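Long-range contacts in oxidoreductase (Azotobacter vinelandii, PDB 7D5M), which binds NAD and, as a homologue of inositol dehydrogenase in the Gfo/Idh/MocA family, probably catalyses an NAD-dependent oxidation or reduction of a sugar-like substrate: residues F119-A124 and V373-Q378; L226-Q231 and Q378-G383. All coordinates share one frame; numbering follows the deposited sequence.

Contact 1: F119-A124 and V373-Q378; sequences FTLEEA and VERCVQ
The first turn of helix 121-133 meets the flank of helix 363-381, and the backbones come nearest at T120 and E374, whose CA atoms are 6.9 Å apart. E374 bridges the gap. Its CG stands anti to the backbone N (chi1 -173°) and the chain beyond is extended, which carries the carboxylate to the start of the neighbouring helix. There L121 N donates to E374 OE2 over 2.9 Å in a nearly straight bond (164° at the hydrogen), reaching the oxygen from above the carboxylate plane. The same OE2 lies 3.3 Å from T120 CA, while E374 OE1 rests 3.6 Å from L121 CB, so the carboxylate sits against the backbone where the helix begins. A negative charge here would probably be favoured by the positive end of the helix dipole. The leucine goes on toward R375, its CD2 4.1 Å from R375 NH2 and oblique to the guanidinium, and it also packs on V367 and R371 earlier in helix 363-381. R375 is held chiefly elsewhere, its NE donating to the carbonyl O of Y389. Beside the bridge, T120 is the N-cap: its OG1 accepts from E123 N at 3.1 Å, and E123 OE1 in return takes both T120 N and T120 OG1, each at 3.2 Å. F119, just before, touches the NAD-binding N94. The reciprocal bonds of T120 and E123 form a capping box, here at the N-terminus of a Rossmann-domain helix that E374 of the C-terminal alpha/beta domain ties to its own helix.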
ATOM      1  N   PHE A 119     -35.017  13.881  11.674  1.00 18.03           N
ATOM      2  CA  PHE A 119     -34.220  14.476  12.781  1.00 19.21           C
ATOM      3  C   PHE A 119     -34.389  13.670  14.081  1.00 18.12           C
ATOM      4  O   PHE A 119     -33.400  13.529  14.825  1.00 17.93           O
ATOM      5  CB  PHE A 119     -34.635  15.924  13.070  1.00 20.75           C
ATOM      6  CG  PHE A 119     -34.316  16.960  12.021  1.00 23.58           C
ATOM      7  CD1 PHE A 119     -33.518  16.671  10.930  1.00 24.90           C
ATOM      8  CD2 PHE A 119     -34.790  18.257  12.164  1.00 25.24           C
ATOM      9  CE1 PHE A 119     -33.222  17.649   9.992  1.00 26.06           C
ATOM     10  CE2 PHE A 119     -34.494  19.233  11.221  1.00 26.14           C
ATOM     11  CZ  PHE A 119     -33.707  18.923  10.139  1.00 26.06           C
ATOM     12  N   THR A 120     -35.604  13.202  14.400  1.00 16.99           N
ATOM     13  CA  THR A 120     -35.912  12.643  15.747  1.00 16.66           C
ATOM     14  C   THR A 120     -36.399  11.198  15.647  1.00 16.49           C
ATOM     15  O   THR A 120     -37.031  10.835  14.640  1.00 15.73           O
ATOM     16  CB  THR A 120     -36.950  13.471  16.513  1.00 17.24           C
ATOM     17  OG1 THR A 120     -38.248  13.246  15.962  1.00 16.97           O
ATOM     18  CG2 THR A 120     -36.650  14.955  16.523  1.00 17.83           C
ATOM     19  N   LEU A 121     -36.127  10.420  16.687  1.00 16.48           N
ATOM     20  CA  LEU A 121     -36.576   9.015  16.793  1.00 17.63           C
ATOM     21  C   LEU A 121     -38.109   8.975  16.768  1.00 18.63           C
ATOM     22  O   LEU A 121     -38.663   8.065  16.131  1.00 20.24           O
ATOM     23  CB  LEU A 121     -35.998   8.412  18.074  1.00 17.24           C
ATOM     24  CG  LEU A 121     -36.340   6.948  18.347  1.00 17.32           C
ATOM     25  CD1 LEU A 121     -35.955   6.065  17.173  1.00 17.32           C
ATOM     26  CD2 LEU A 121     -35.657   6.472  19.623  1.00 17.48           C
ATOM     27  N   GLU A 122     -38.783   9.933  17.405  1.00 20.37           N
ATOM     28  CA  GLU A 122     -40.270   9.910  17.462  1.00 21.69           C
ATOM     29  C   GLU A 122     -40.823  10.051  16.028  1.00 20.05           C
ATOM     30  O   GLU A 122     -41.752   9.302  15.676  1.00 18.88           O
ATOM     31  CB  GLU A 122     -40.788  10.958  18.454  1.00 26.28           C
ATOM     32  CG  GLU A 122     -42.308  11.057  18.478  1.00 30.33           C
ATOM     33  CD  GLU A 122     -42.927  11.637  19.745  1.00 36.57           C
ATOM     34  OE1 GLU A 122     -43.455  12.776  19.680  1.00 39.05           O
ATOM     35  OE2 GLU A 122     -42.916  10.937  20.788  1.00 43.47           O
ATOM     36  N   GLU A 123     -40.244  10.931  15.209  1.00 18.01           N
ATOM     37  CA  GLU A 123     -40.595  11.093  13.771  1.00 18.74           C
ATOM     38  C   GLU A 123     -40.316   9.785  13.020  1.00 17.43           C
ATOM     39  O   GLU A 123     -41.144   9.376  12.190  1.00 16.98           O
ATOM     40  CB  GLU A 123     -39.768  12.197  13.108  1.00 19.56           C
ATOM     41  CG  GLU A 123     -40.284  13.603  13.322  1.00 22.09           C
ATOM     42  CD  GLU A 123     -39.345  14.638  12.722  1.00 24.68           C
ATOM     43  OE1 GLU A 123     -38.155  14.626  13.086  1.00 28.13           O
ATOM     44  OE2 GLU A 123     -39.787  15.431  11.875  1.00 29.90           O
ATOM     45  N   ALA A 124     -39.155   9.170  13.260  1.00 16.43           N
ATOM     46  CA  ALA A 124     -38.746   7.911  12.597  1.00 15.75           C
ATOM     47  C   ALA A 124     -39.783   6.817  12.885  1.00 15.43           C
ATOM     48  O   ALA A 124     -40.182   6.100  11.941  1.00 14.78           O
ATOM     49  CB  ALA A 124     -37.378   7.488  13.065  1.00 15.39           C
ATOM     50  N   VAL A 373     -27.853   8.388  16.240  1.00 12.51           N
ATOM     51  CA  VAL A 373     -27.473   9.827  16.257  1.00 13.22           C
ATOM     52  C   VAL A 373     -28.095  10.464  17.502  1.00 13.63           C
ATOM     53  O   VAL A 373     -27.401  11.224  18.189  1.00 14.42           O
ATOM     54  CB  VAL A 373     -27.891  10.551  14.966  1.00 12.73           C
ATOM     55  CG1 VAL A 373     -27.776  12.066  15.106  1.00 12.90           C
ATOM     56  CG2 VAL A 373     -27.078  10.052  13.785  1.00 12.83           C
ATOM     57  N   GLU A 374     -29.368  10.175  17.782  1.00 14.16           N
ATOM     58  CA  GLU A 374     -30.089  10.843  18.896  1.00 15.41           C
ATOM     59  C   GLU A 374     -29.406  10.490  20.224  1.00 15.12           C
ATOM     60  O   GLU A 374     -29.185  11.418  21.031  1.00 15.81           O
ATOM     61  CB  GLU A 374     -31.572  10.479  18.866  1.00 16.34           C
ATOM     62  CG  GLU A 374     -32.403  11.248  19.868  1.00 17.47           C
ATOM     63  CD  GLU A 374     -33.889  11.242  19.559  1.00 17.49           C
ATOM     64  OE1 GLU A 374     -34.652  10.742  20.402  1.00 19.17           O
ATOM     65  OE2 GLU A 374     -34.274  11.722  18.477  1.00 16.82           O
ATOM     66  N   ARG A 375     -29.076   9.215  20.446  1.00 15.53           N
ATOM     67  CA  ARG A 375     -28.401   8.740  21.683  1.00 16.42           C
ATOM     68  C   ARG A 375     -27.017   9.388  21.793  1.00 15.71           C
ATOM     69  O   ARG A 375     -26.656   9.800  22.911  1.00 14.99           O
ATOM     70  CB  ARG A 375     -28.289   7.214  21.723  1.00 18.85           C
ATOM     71  CG  ARG A 375     -29.613   6.519  21.979  1.00 21.10           C
ATOM     72  CD  ARG A 375     -30.085   6.621  23.423  1.00 22.78           C
ATOM     73  NE  ARG A 375     -31.441   6.101  23.467  1.00 25.95           N
ATOM     74  CZ  ARG A 375     -32.541   6.815  23.211  1.00 28.67           C
ATOM     75  NH1 ARG A 375     -32.459   8.107  22.937  1.00 28.74           N
ATOM     76  NH2 ARG A 375     -33.732   6.239  23.249  1.00 30.11           N
ATOM     77  N   CYS A 376     -26.265   9.460  20.692  1.00 14.49           N
ATOM     78  CA  CYS A 376     -24.920  10.099  20.668  1.00 14.65           C
ATOM     79  C   CYS A 376     -25.051  11.569  21.083  1.00 14.50           C
ATOM     80  O   CYS A 376     -24.269  12.027  21.942  1.00 14.26           O
ATOM     81  CB  CYS A 376     -24.258   9.988  19.298  1.00 14.82           C
ATOM     82  SG  CYS A 376     -23.662   8.317  18.927  1.00 14.41           S
ATOM     83  N   VAL A 377     -26.019  12.289  20.523  1.00 14.52           N
ATOM     84  CA  VAL A 377     -26.214  13.730  20.844  1.00 15.78           C
ATOM     85  C   VAL A 377     -26.574  13.845  22.334  1.00 15.73           C
ATOM     86  O   VAL A 377     -26.015  14.736  23.004  1.00 16.03           O
ATOM     87  CB  VAL A 377     -27.248  14.386  19.912  1.00 15.33           C
ATOM     88  CG1 VAL A 377     -27.624  15.790  20.372  1.00 15.86           C
ATOM     89  CG2 VAL A 377     -26.728  14.429  18.479  1.00 15.30           C
ATOM     90  N   GLN A 378     -27.422  12.948  22.851  1.00 16.29           N
ATOM     91  CA  GLN A 378     -27.841  12.938  24.280  1.00 17.66           C
ATOM     92  C   GLN A 378     -26.607  12.768  25.174  1.00 17.31           C
ATOM     93  O   GLN A 378     -26.467  13.552  26.133  1.00 17.84           O
ATOM     94  CB  GLN A 378     -28.892  11.858  24.535  1.00 19.23           C
ATOM     95  CG  GLN A 378     -30.255  12.261  23.991  1.00 20.92           C
ATOM     96  CD  GLN A 378     -31.296  11.169  24.043  1.00 21.77           C
ATOM     97  OE1 GLN A 378     -31.013  10.008  24.341  1.00 25.46           O
ATOM     98  NE2 GLN A 378     -32.532  11.547  23.755  1.00 23.97           N
TER

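Contact 2: L226-Q231 and Q378-G383; sequences LMCSRQ and QSADRG
S379 OG is gripped by two groups: C228 N of the strand donates to it over 2.8 Å, with 159° at the hydrogen, and the hydroxyl is also bonded to the carbonyl O of V385. With OG anti to its own backbone N (chi1 169°), the serine points its oxygen at the strand, where M227 CA lies close by. One residue on, A380 presses its backbone against the strand in a bent CA-H...O contact, A380 CA 3.0 Å from C228 O. The side chain here is only a methyl, consistent with so close an approach; R230 CD passes 3.6 Å from A380 CB. This is the end of helix 363-381 laid on strand 223-231 of the mixed sheet in the C-terminal alpha/beta domain, and the helix stops there in a Schellman motif with G383 at positive phi. Beyond the alanine, R230 extends from CG to NE and reaches D381, NH2 forming a salt bridge with OD1 at 3.0 Å. D381 OD1 is met on its syn side but somewhat out of the carboxylate plane, and it lies tilted from the guanidinium plane as well; the two planes stand 54° apart. A water at the guanidinium edge makes a second link, accepting from R230 NE and donating to D381 OD1, 2.8 Å from each. The other branch, NH1, makes a salt bridge with E241 and a hydrogen bond to the carbonyl O of P199. An alanine in place of R230 would probably leave D381 and E241 without this positive partner and uncover the methyl of A380. At the other end of the strand segment, M227 packs on M227 of the second subunit.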
ATOM      1  N   LEU A 226     -23.812   3.423  25.115  1.00 17.46           N
ATOM      2  CA  LEU A 226     -22.763   4.160  24.384  1.00 17.02           C
ATOM      3  C   LEU A 226     -22.449   5.469  25.098  1.00 16.51           C
ATOM      4  O   LEU A 226     -23.246   5.948  25.922  1.00 15.85           O
ATOM      5  CB  LEU A 226     -23.145   4.363  22.912  1.00 17.04           C
ATOM      6  CG  LEU A 226     -24.323   5.274  22.564  1.00 16.82           C
ATOM      7  CD1 LEU A 226     -23.995   6.749  22.738  1.00 17.00           C
ATOM      8  CD2 LEU A 226     -24.737   5.030  21.116  1.00 16.98           C
ATOM      9  N   MET A 227     -21.280   6.005  24.794  1.00 15.87           N
ATOM     10  CA  MET A 227     -20.928   7.394  25.135  1.00 16.64           C
ATOM     11  C   MET A 227     -20.426   8.074  23.867  1.00 15.98           C
ATOM     12  O   MET A 227     -19.878   7.388  22.966  1.00 14.98           O
ATOM     13  CB  MET A 227     -19.870   7.457  26.233  1.00 18.69           C
ATOM     14  CG  MET A 227     -18.714   6.531  25.994  1.00 20.39           C
ATOM     15  SD  MET A 227     -17.268   7.105  26.883  1.00 24.12           S
ATOM     16  CE  MET A 227     -17.059   8.713  26.109  1.00 29.05           C
ATOM     17  N   CYS A 228     -20.636   9.374  23.782  1.00 15.10           N
ATOM     18  CA  CYS A 228     -20.191  10.173  22.625  1.00 14.26           C
ATOM     19  C   CYS A 228     -19.620  11.501  23.111  1.00 14.80           C
ATOM     20  O   CYS A 228     -20.303  12.239  23.849  1.00 13.29           O
ATOM     21  CB  CYS A 228     -21.315  10.384  21.624  1.00 14.11           C
ATOM     22  SG  CYS A 228     -20.818  11.411  20.219  1.00 13.89           S
ATOM     23  N   SER A 229     -18.392  11.773  22.697  1.00 14.69           N
ATOM     24  CA  SER A 229     -17.710  13.067  22.871  1.00 15.35           C
ATOM     25  C   SER A 229     -17.596  13.721  21.492  1.00 14.80           C
ATOM     26  O   SER A 229     -17.039  13.084  20.581  1.00 13.99           O
ATOM     27  CB  SER A 229     -16.385  12.851  23.541  1.00 17.06           C
ATOM     28  OG  SER A 229     -15.527  13.934  23.277  1.00 19.89           O
ATOM     29  N   ARG A 230     -18.160  14.916  21.320  1.00 13.93           N
ATOM     30  CA  ARG A 230     -18.203  15.597  20.007  1.00 13.99           C
ATOM     31  C   ARG A 230     -17.652  17.015  20.131  1.00 13.77           C
ATOM     32  O   ARG A 230     -17.783  17.639  21.210  1.00 13.65           O
ATOM     33  CB  ARG A 230     -19.614  15.550  19.417  1.00 14.09           C
ATOM     34  CG  ARG A 230     -20.590  16.573  19.983  1.00 14.79           C
ATOM     35  CD  ARG A 230     -21.978  16.396  19.386  1.00 15.15           C
ATOM     36  NE  ARG A 230     -22.992  17.228  20.028  1.00 15.51           N
ATOM     37  CZ  ARG A 230     -24.102  17.693  19.449  1.00 15.79           C
ATOM     38  NH1 ARG A 230     -24.356  17.469  18.166  1.00 15.31           N
ATOM     39  NH2 ARG A 230     -24.958  18.409  20.165  1.00 15.70           N
ATOM     40  N   GLN A 231     -17.059  17.491  19.039  1.00 13.52           N
ATOM     41  CA  GLN A 231     -16.380  18.803  18.975  1.00 13.71           C
ATOM     42  C   GLN A 231     -16.840  19.560  17.733  1.00 13.83           C
ATOM     43  O   GLN A 231     -17.160  18.926  16.703  1.00 14.02           O
ATOM     44  CB  GLN A 231     -14.860  18.627  18.964  1.00 13.96           C
ATOM     45  CG  GLN A 231     -14.330  17.773  20.107  1.00 14.19           C
ATOM     46  CD  GLN A 231     -14.471  16.292  19.859  1.00 14.31           C
ATOM     47  OE1 GLN A 231     -14.244  15.812  18.750  1.00 14.75           O
ATOM     48  NE2 GLN A 231     -14.813  15.553  20.904  1.00 14.80           N
ATOM     49  N   GLN A 378     -27.422  12.948  22.851  1.00 16.29           N
ATOM     50  CA  GLN A 378     -27.841  12.938  24.280  1.00 17.66           C
ATOM     51  C   GLN A 378     -26.607  12.768  25.174  1.00 17.31           C
ATOM     52  O   GLN A 378     -26.467  13.552  26.133  1.00 17.84           O
ATOM     53  CB  GLN A 378     -28.892  11.858  24.535  1.00 19.23           C
ATOM     54  CG  GLN A 378     -30.255  12.261  23.991  1.00 20.92           C
ATOM     55  CD  GLN A 378     -31.296  11.169  24.043  1.00 21.77           C
ATOM     56  OE1 GLN A 378     -31.013  10.008  24.341  1.00 25.46           O
ATOM     57  NE2 GLN A 378     -32.532  11.547  23.755  1.00 23.97           N
ATOM     58  N   SER A 379     -25.735  11.810  24.860  1.00 16.07           N
ATOM     59  CA  SER A 379     -24.495  11.564  25.639  1.00 15.80           C
ATOM     60  C   SER A 379     -23.586  12.795  25.564  1.00 15.91           C
ATOM     61  O   SER A 379     -23.092  13.233  26.633  1.00 16.68           O
ATOM     62  CB  SER A 379     -23.781  10.318  25.182  1.00 15.62           C
ATOM     63  OG  SER A 379     -22.485  10.232  25.759  1.00 14.13           O
ATOM     64  N   ALA A 380     -23.347  13.310  24.360  1.00 15.92           N
ATOM     65  CA  ALA A 380     -22.409  14.425  24.083  1.00 16.86           C
ATOM     66  C   ALA A 380     -22.859  15.663  24.860  1.00 17.63           C
ATOM     67  O   ALA A 380     -22.003  16.321  25.466  1.00 16.81           O
ATOM     68  CB  ALA A 380     -22.346  14.722  22.606  1.00 17.15           C
ATOM     69  N   ASP A 381     -24.161  15.944  24.843  1.00 18.66           N
ATOM     70  CA  ASP A 381     -24.766  17.130  25.503  1.00 19.64           C
ATOM     71  C   ASP A 381     -24.607  17.014  27.025  1.00 20.82           C
ATOM     72  O   ASP A 381     -24.550  18.076  27.683  1.00 21.62           O
ATOM     73  CB  ASP A 381     -26.227  17.302  25.080  1.00 19.93           C
ATOM     74  CG  ASP A 381     -26.403  17.896  23.693  1.00 20.36           C
ATOM     75  OD1 ASP A 381     -25.397  18.318  23.096  1.00 20.79           O
ATOM     76  OD2 ASP A 381     -27.553  17.939  23.225  1.00 20.59           O
ATOM     77  N   ARG A 382     -24.514  15.794  27.560  1.00 21.31           N
ATOM     78  CA  ARG A 382     -24.303  15.528  29.010  1.00 23.69           C
ATOM     79  C   ARG A 382     -22.808  15.350  29.319  1.00 23.04           C
ATOM     80  O   ARG A 382     -22.498  14.816  30.397  1.00 25.47           O
ATOM     81  CB  ARG A 382     -25.121  14.306  29.426  1.00 25.54           C
ATOM     82  CG  ARG A 382     -26.624  14.542  29.382  1.00 28.35           C
ATOM     83  CD  ARG A 382     -27.386  13.262  29.642  1.00 29.88           C
ATOM     84  NE  ARG A 382     -26.990  12.675  30.919  1.00 33.27           N
ATOM     85  CZ  ARG A 382     -27.231  11.421  31.297  1.00 34.59           C
ATOM     86  NH1 ARG A 382     -27.879  10.586  30.498  1.00 36.15           N
ATOM     87  NH2 ARG A 382     -26.820  11.007  32.485  1.00 35.68           N
ATOM     88  N   GLY A 383     -21.922  15.787  28.420  1.00 22.29           N
ATOM     89  CA  GLY A 383     -20.459  15.817  28.616  1.00 22.39           C
ATOM     90  C   GLY A 383     -19.802  14.464  28.374  1.00 21.76           C
ATOM     91  O   GLY A 383     -18.782  14.181  29.032  1.00 21.81           O
TER
HETATM   92  O   HOH W   1     -22.692  18.407  22.568  1.00 17.31           O
HETATM   93  O   HOH W   2     -19.120  16.108  23.841  1.00 17.37           O

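How the contacts relate
Both contacts use helix 363-381: contact 1 takes its flank and contact 2 its last turn, with Q378 common to the two. Their centres lie 13 Å apart, and they touch directly. C376 O comes within 3.4 Å of C228 CB, and V377 CG1 lies 3.7 Å from R230 NH2, so residues between the contact 1 bridge and the helix end rest on the strand of contact 2. The helix thus faces the Rossmann domain on one flank and the sheet of its own domain on another. Contact 1 is the one near the cofactor, the F119 side chain lying about 8 Å from bound NAD, whereas contact 2 is away from the nucleotide site and adjoins a neighbouring subunit.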